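Local coordinates for DUF1436 domain-containing protein (Neisseria meningitidis, PDB 2GKP) that is of unknown function but, as a CdiI family member, probably acts as an immunity protein against a contact-dependent growth inhibition toxin, at residues Asp11-Tyr16 and Asp115-Asn120; Ile25-Gly30 and Leu59-Asn64. One frame throughout, in Å; residues are numbered along the deposited sequence.

Interaction 1. Residues Asp11-Tyr16 and Asp115-Asn120; sequences DYWAGY and DIWLHN. With EDO (1,2-ethanediol), chain C.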
loop_
_atom_site.group_PDB
_atom_site.type_symbol
_atom_site.label_atom_id
_atom_site.label_comp_id
_atom_site.label_asym_id
_atom_site.label_seq_id
_atom_site.Cartn_x
_atom_site.Cartn_y
_atom_site.Cartn_z
ATOM N N ASP A 11 5.981 6.935 -12.182
ATOM C CA ASP A 11 5.829 5.861 -11.205
ATOM C C ASP A 11 4.633 6.093 -10.307
ATOM O O ASP A 11 4.453 7.193 -9.815
ATOM C CB ASP A 11 7.090 5.786 -10.334
ATOM C CG ASP A 11 8.321 5.483 -11.154
ATOM O OD1 ASP A 11 8.387 4.370 -11.727
ATOM O OD2 ASP A 11 9.193 6.383 -11.231
ATOM N N TYR A 12 3.855 5.034 -10.075
ATOM C CA TYR A 12 2.761 5.094 -9.122
ATOM C C TYR A 12 2.949 3.963 -8.139
ATOM O O TYR A 12 3.243 2.836 -8.541
ATOM C CB TYR A 12 1.405 4.953 -9.843
ATOM C CG TYR A 12 1.187 5.972 -10.939
ATOM C CD1 TYR A 12 0.470 7.125 -10.680
ATOM C CD2 TYR A 12 1.754 5.806 -12.199
ATOM C CE1 TYR A 12 0.278 8.107 -11.681
ATOM C CE2 TYR A 12 1.570 6.766 -13.197
ATOM C CZ TYR A 12 0.832 7.899 -12.915
ATOM O OH TYR A 12 0.632 8.860 -13.888
ATOM N N TRP A 13 2.723 4.267 -6.860
ATOM C CA TRP A 13 2.898 3.279 -5.824
ATOM C C TRP A 13 1.708 3.205 -4.871
ATOM O O TRP A 13 1.021 4.217 -4.619
ATOM C CB TRP A 13 4.151 3.603 -5.007
ATOM C CG TRP A 13 5.453 3.305 -5.664
ATOM C CD1 TRP A 13 6.120 4.083 -6.573
ATOM C CD2 TRP A 13 6.314 2.190 -5.383
ATOM N NE1 TRP A 13 7.337 3.508 -6.881
ATOM C CE2 TRP A 13 7.464 2.331 -6.191
ATOM C CE3 TRP A 13 6.199 1.056 -4.559
ATOM C CZ2 TRP A 13 8.515 1.408 -6.158
ATOM C CZ3 TRP A 13 7.247 0.139 -4.539
ATOM C CH2 TRP A 13 8.399 0.328 -5.323
ATOM N N ALA A 14 1.507 2.003 -4.303
ATOM C CA ALA A 14 0.446 1.784 -3.330
ATOM C C ALA A 14 0.794 0.612 -2.464
ATOM O O ALA A 14 1.698 -0.150 -2.765
ATOM C CB ALA A 14 -0.949 1.539 -4.014
ATOM N N GLY A 15 0.068 0.481 -1.355
ATOM C CA GLY A 15 0.273 -0.640 -0.458
ATOM C C GLY A 15 -1.031 -1.369 -0.150
ATOM O O GLY A 15 -2.116 -0.775 -0.207
ATOM N N TYR A 16 -0.885 -2.635 0.211
ATOM C CA TYR A 16 -2.017 -3.522 0.482
ATOM C C TYR A 16 -1.608 -4.329 1.695
ATOM O O TYR A 16 -0.766 -5.238 1.603
ATOM C CB TYR A 16 -2.304 -4.417 -0.749
ATOM C CG TYR A 16 -3.273 -5.568 -0.548
ATOM C CD1 TYR A 16 -4.564 -5.357 -0.081
ATOM C CD2 TYR A 16 -2.913 -6.865 -0.896
ATOM C CE1 TYR A 16 -5.466 -6.434 0.066
ATOM C CE2 TYR A 16 -3.800 -7.948 -0.735
ATOM C CZ TYR A 16 -5.066 -7.718 -0.251
ATOM O OH TYR A 16 -5.946 -8.777 -0.113
ATOM N N ASP A 115 3.418 -4.519 -1.531
ATOM C CA ASP A 115 3.653 -3.228 -2.203
ATOM C C ASP A 115 3.283 -3.345 -3.672
ATOM O O ASP A 115 3.477 -4.397 -4.248
ATOM C CB ASP A 115 5.139 -2.801 -2.125
ATOM C CG ASP A 115 5.601 -2.455 -0.715
ATOM O OD1 ASP A 115 4.784 -2.374 0.232
ATOM O OD2 ASP A 115 6.824 -2.223 -0.572
ATOM N N ILE A 116 2.792 -2.269 -4.263
ATOM C CA ILE A 116 2.462 -2.313 -5.712
ATOM C C ILE A 116 3.121 -1.121 -6.359
ATOM O O ILE A 116 2.981 0.030 -5.888
ATOM C CB ILE A 116 0.917 -2.237 -5.973
ATOM C CG1 ILE A 116 0.201 -3.377 -5.238
ATOM C CG2 ILE A 116 0.638 -2.341 -7.460
ATOM C CD1 ILE A 116 -0.388 -2.958 -3.871
ATOM N N TRP A 117 3.871 -1.424 -7.440
ATOM C CA TRP A 117 4.544 -0.400 -8.239
ATOM C C TRP A 117 4.066 -0.489 -9.691
ATOM O O TRP A 117 4.166 -1.543 -10.288
ATOM C CB TRP A 117 6.056 -0.590 -8.157
ATOM C CG TRP A 117 6.829 0.280 -9.131
ATOM C CD1 TRP A 117 6.616 1.601 -9.437
ATOM C CD2 TRP A 117 7.950 -0.138 -9.913
ATOM N NE1 TRP A 117 7.560 2.037 -10.347
ATOM C CE2 TRP A 117 8.376 0.983 -10.664
ATOM C CE3 TRP A 117 8.638 -1.357 -10.050
ATOM C CZ2 TRP A 117 9.472 0.930 -11.527
ATOM C CZ3 TRP A 117 9.708 -1.419 -10.947
ATOM C CH2 TRP A 117 10.129 -0.269 -11.657
ATOM N N LEU A 118 3.478 0.603 -10.193
ATOM C CA LEU A 118 3.074 0.693 -11.600
ATOM C C LEU A 118 4.001 1.632 -12.360
ATOM O O LEU A 118 4.231 2.746 -11.939
ATOM C CB LEU A 118 1.664 1.267 -11.668
ATOM C CG LEU A 118 1.090 1.558 -13.077
ATOM C CD1 LEU A 118 0.997 0.288 -13.897
ATOM C CD2 LEU A 118 -0.287 2.186 -12.916
ATOM N N HIS A 119 4.471 1.174 -13.511
ATOM C CA HIS A 119 5.360 1.982 -14.347
ATOM C C HIS A 119 5.223 1.486 -15.774
ATOM O O HIS A 119 5.399 0.292 -16.028
ATOM C CB HIS A 119 6.814 1.832 -13.882
ATOM C CG HIS A 119 7.781 2.646 -14.681
ATOM N ND1 HIS A 119 8.519 2.127 -15.720
ATOM C CD2 HIS A 119 8.097 3.958 -14.607
ATOM C CE1 HIS A 119 9.279 3.082 -16.231
ATOM N NE2 HIS A 119 9.032 4.206 -15.585
ATOM N N ASN A 120 4.851 2.393 -16.686
ATOM C CA ASN A 120 4.641 2.051 -18.095
ATOM C C ASN A 120 3.815 0.786 -18.280
ATOM O O ASN A 120 4.147 -0.120 -19.065
ATOM C CB ASN A 120 5.986 1.948 -18.822
ATOM C CG ASN A 120 6.705 3.290 -18.909
ATOM O OD1 ASN A 120 6.112 4.352 -18.702
ATOM N ND2 ASN A 120 8.009 3.245 -19.194
HETATM C C1 EDO C . 6.098 -5.588 0.330
HETATM O O1 EDO C . 7.327 -5.761 -0.398
HETATM C C2 EDO C . 6.393 -4.811 1.618
HETATM O O2 EDO C . 5.331 -3.971 2.084
#

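Interaction 2. Residues Ile25-Gly30 and Leu59-Asn64; sequences IQTWSG and LQALAN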
loop_
_atom_site.group_PDB
_atom_site.type_symbol
_atom_site.label_atom_id
_atom_site.label_comp_id
_atom_site.label_asym_id
_atom_site.label_seq_id
_atom_site.Cartn_x
_atom_site.Cartn_y
_atom_site.Cartn_z
ATOM N N ILE A 25 -5.927 -0.673 2.096
ATOM C CA ILE A 25 -5.293 -0.287 0.839
ATOM C C ILE A 25 -4.913 1.186 0.956
ATOM O O ILE A 25 -5.704 2.026 1.413
ATOM C CB ILE A 25 -6.253 -0.469 -0.346
ATOM C CG1 ILE A 25 -6.678 -1.922 -0.512
ATOM C CG2 ILE A 25 -5.616 0.075 -1.614
ATOM C CD1 ILE A 25 -5.665 -2.868 -0.339
ATOM N N GLN A 26 -3.688 1.501 0.561
ATOM C CA GLN A 26 -3.171 2.829 0.805
ATOM C C GLN A 26 -2.406 3.377 -0.398
ATOM O O GLN A 26 -1.494 2.721 -0.893
ATOM C CB GLN A 26 -2.199 2.714 2.012
ATOM C CG GLN A 26 -1.477 3.973 2.445
ATOM C CD GLN A 26 -2.454 4.981 2.987
ATOM O OE1 GLN A 26 -3.227 4.685 3.911
ATOM N NE2 GLN A 26 -2.422 6.169 2.432
ATOM N N THR A 27 -2.682 4.622 -0.784
ATOM C CA THR A 27 -1.816 5.331 -1.744
ATOM C C THR A 27 -0.445 5.634 -1.128
ATOM O O THR A 27 -0.371 6.024 0.034
ATOM C CB THR A 27 -2.464 6.686 -2.109
ATOM O OG1 THR A 27 -3.665 6.410 -2.825
ATOM C CG2 THR A 27 -1.546 7.538 -3.014
ATOM N N TRP A 28 0.621 5.435 -1.915
ATOM C CA TRP A 28 1.975 5.863 -1.536
ATOM C C TRP A 28 2.398 7.010 -2.458
ATOM O O TRP A 28 1.922 7.116 -3.605
ATOM C CB TRP A 28 2.930 4.684 -1.744
ATOM C CG TRP A 28 2.869 3.597 -0.724
ATOM C CD1 TRP A 28 1.776 3.208 0.034
ATOM C CD2 TRP A 28 3.914 2.696 -0.401
ATOM N NE1 TRP A 28 2.115 2.139 0.845
ATOM C CE2 TRP A 28 3.414 1.802 0.591
ATOM C CE3 TRP A 28 5.247 2.573 -0.820
ATOM C CZ2 TRP A 28 4.205 0.812 1.163
ATOM C CZ3 TRP A 28 6.027 1.558 -0.258
ATOM C CH2 TRP A 28 5.497 0.700 0.723
ATOM N N SER A 29 3.307 7.861 -1.969
ATOM C CA SER A 29 3.818 8.973 -2.761
ATOM C C SER A 29 5.292 9.145 -2.445
ATOM O O SER A 29 5.840 8.462 -1.561
ATOM C CB SER A 29 3.062 10.268 -2.409
ATOM O OG SER A 29 1.682 10.146 -2.770
ATOM N N GLY A 30 5.932 10.091 -3.147
ATOM C CA GLY A 30 7.346 10.322 -2.879
ATOM C C GLY A 30 8.061 10.869 -4.080
ATOM O O GLY A 30 7.437 11.401 -5.010
ATOM N N LEU A 59 -6.241 0.059 -7.956
ATOM C CA LEU A 59 -6.058 1.020 -9.089
ATOM C C LEU A 59 -6.378 2.470 -8.691
ATOM O O LEU A 59 -5.659 3.421 -9.093
ATOM C CB LEU A 59 -6.869 0.606 -10.323
ATOM C CG LEU A 59 -6.360 -0.653 -11.009
ATOM C CD1 LEU A 59 -7.442 -1.199 -11.955
ATOM C CD2 LEU A 59 -5.060 -0.391 -11.787
ATOM N N GLN A 60 -7.436 2.675 -7.885
ATOM C CA GLN A 60 -7.774 4.019 -7.424
ATOM C C GLN A 60 -6.644 4.563 -6.539
ATOM O O GLN A 60 -6.273 5.730 -6.577
ATOM C CB GLN A 60 -9.108 3.992 -6.658
ATOM C CG GLN A 60 -10.317 3.720 -7.581
ATOM C CD GLN A 60 -11.638 3.389 -6.872
ATOM O OE1 GLN A 60 -11.693 3.008 -5.686
ATOM N NE2 GLN A 60 -12.731 3.545 -7.624
ATOM N N ALA A 61 -6.122 3.708 -5.672
ATOM C CA ALA A 61 -5.024 4.141 -4.801
ATOM C C ALA A 61 -3.782 4.529 -5.595
ATOM O O ALA A 61 -3.147 5.555 -5.313
ATOM C CB ALA A 61 -4.681 3.048 -3.766
ATOM N N LEU A 62 -3.451 3.734 -6.608
ATOM C CA LEU A 62 -2.319 4.053 -7.463
ATOM C C LEU A 62 -2.540 5.363 -8.204
ATOM O O LEU A 62 -1.599 6.139 -8.336
ATOM C CB LEU A 62 -2.081 2.933 -8.466
ATOM C CG LEU A 62 -1.487 1.606 -7.961
ATOM C CD1 LEU A 62 -1.721 0.473 -8.929
ATOM C CD2 LEU A 62 -0.013 1.775 -7.713
ATOM N N ALA A 63 -3.761 5.612 -8.667
ATOM C CA ALA A 63 -4.022 6.834 -9.453
ATOM C C ALA A 63 -3.758 8.086 -8.643
ATOM O O ALA A 63 -3.446 9.159 -9.211
ATOM C CB ALA A 63 -5.420 6.826 -9.991
ATOM N N ASN A 64 -3.901 7.976 -7.328
ATOM C CA ASN A 64 -3.648 9.114 -6.454
ATOM C C ASN A 64 -2.186 9.265 -6.004
ATOM O O ASN A 64 -1.847 10.218 -5.315
ATOM C CB ASN A 64 -4.531 9.053 -5.199
ATOM C CG ASN A 64 -5.952 9.421 -5.479
ATOM O OD1 ASN A 64 -6.215 10.221 -6.368
ATOM N ND2 ASN A 64 -6.879 8.868 -4.719
HETATM O O HOH W 1 -6.372 7.018 -2.542
#

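Interaction 1. Residues Asp11-Tyr16 and Asp115-Asn120
Tyr12 and Ala14 face Leu118 and Ile116 as the hydrogen-bonded pairs of an antiparallel ladder, with the strand axes 4.7 Å apart at their closest. The ladder, held by four backbone bonds, is part of the central antiparallel sheet of this CdiI-family protein. Trp13 and Trp117, the non-hydrogen-bonded pair between them, stack their indoles on the same face of the sheet. The stack is offset, with five-membered ring centroids 4.4 Å apart and planes at 17°. Trp117 CG, anti to the backbone N (chi1 171°), lies against CE2 and CZ2 of Trp13. CD1 of Trp117 lies 3.3 Å from Trp13 NE1. Trp117 CB makes a CH-pi contact, 3.6 Å from the centroid of the Trp13 six-membered ring. Tyr34 also stacks on Trp13. The other face carries the buried Tyr12, Ala14, Ile116 and Leu118. There Tyr12 CB lies 4.1 Å from Leu118 CB, and Leu62 of helix 51-63 packs on Ala14 and Ile116. Back on the tryptophan face, Asp11 OD1 lies 2.9 Å from His119 CD2. The same oxygen accepts a 2.8 Å hydrogen bond from Trp117 NE1. It lies in the indole plane, and NE1 meets it on the anti side, 35° out of the carboxylate plane.

Interaction 2. Residues Ile25-Gly30 and Leu59-Asn64
Ile25 and Thr27 turn their side chains toward Ala61, where helix 51-63 packs against a face of the antiparallel sheet. This is helix-on-sheet packing in an alpha+beta fold. The axes of strand 25-30 and helix 59-63 run within 22° of each other and come as close as 6.9 Å. Ile25 starts the contact with its CG2 branch, which lies 3.8 Å from Ala61 CB. Its side chain also meets Leu54, Thr57 and Val58 of the same helix, so Ile25 extends the packing toward earlier turns.

Gln26 points away from the helix. Its NE2 bonds to Thr27 O in the plane of that carbonyl, and also to Tyr40 O of the neighbouring strand 34-45. These two acceptors fix the amide between strands 23-30 and 34-45.

Thr27 makes the polar link. Its OG1 sits beside the backbone N (chi1 -66°) and donates to Ala61 O at 2.7 Å. The bond is strongly bent at the acceptor, with a C=O...OG1 angle of 112°. Ala61 O also accepts a weak bond of 3.2 Å from Asn64 N, so this carbonyl has one partner on the strand and a weak one three residues further on. A water completes the joint between Thr27 and Asn64. It donates to Thr27 OG1 at 2.8 Å and accepts from Asn64 ND2 at 2.9 Å. The methyl CG2 of Thr27 packs at 3.5 Å from Asn64 C.

Farther along, Ser29 also lies near Asn64, but its polar partners are other residues. Its OG bonds to Asp37 OD2 and Arg66 N and lies 4.4 Å from Asn64 O.

In the fold
The centres of interactions 1 and 2 lie about 7 Å apart, each within about 8 Å of the centre of the molecule. Along the sequence, interaction 2 is nested inside the loop closed by interaction 1. Strands 11-18 and 23-30 are consecutive and adjacent in the same antiparallel sheet. Gly15 N probably bonds to Gln26 O at 2.8 Å, and Trp28 N to Trp13 O at 3.0 Å. Interaction 1 joins strand 11-18 to the distant strand 112-119, while interaction 2 sets helix 51-63 on the sheet. Ala61 touches Ala14 of interaction 1 as well as strand 23-30. Together they bring residues about 100 positions apart in sequence into one sheet with a helix on its buried face.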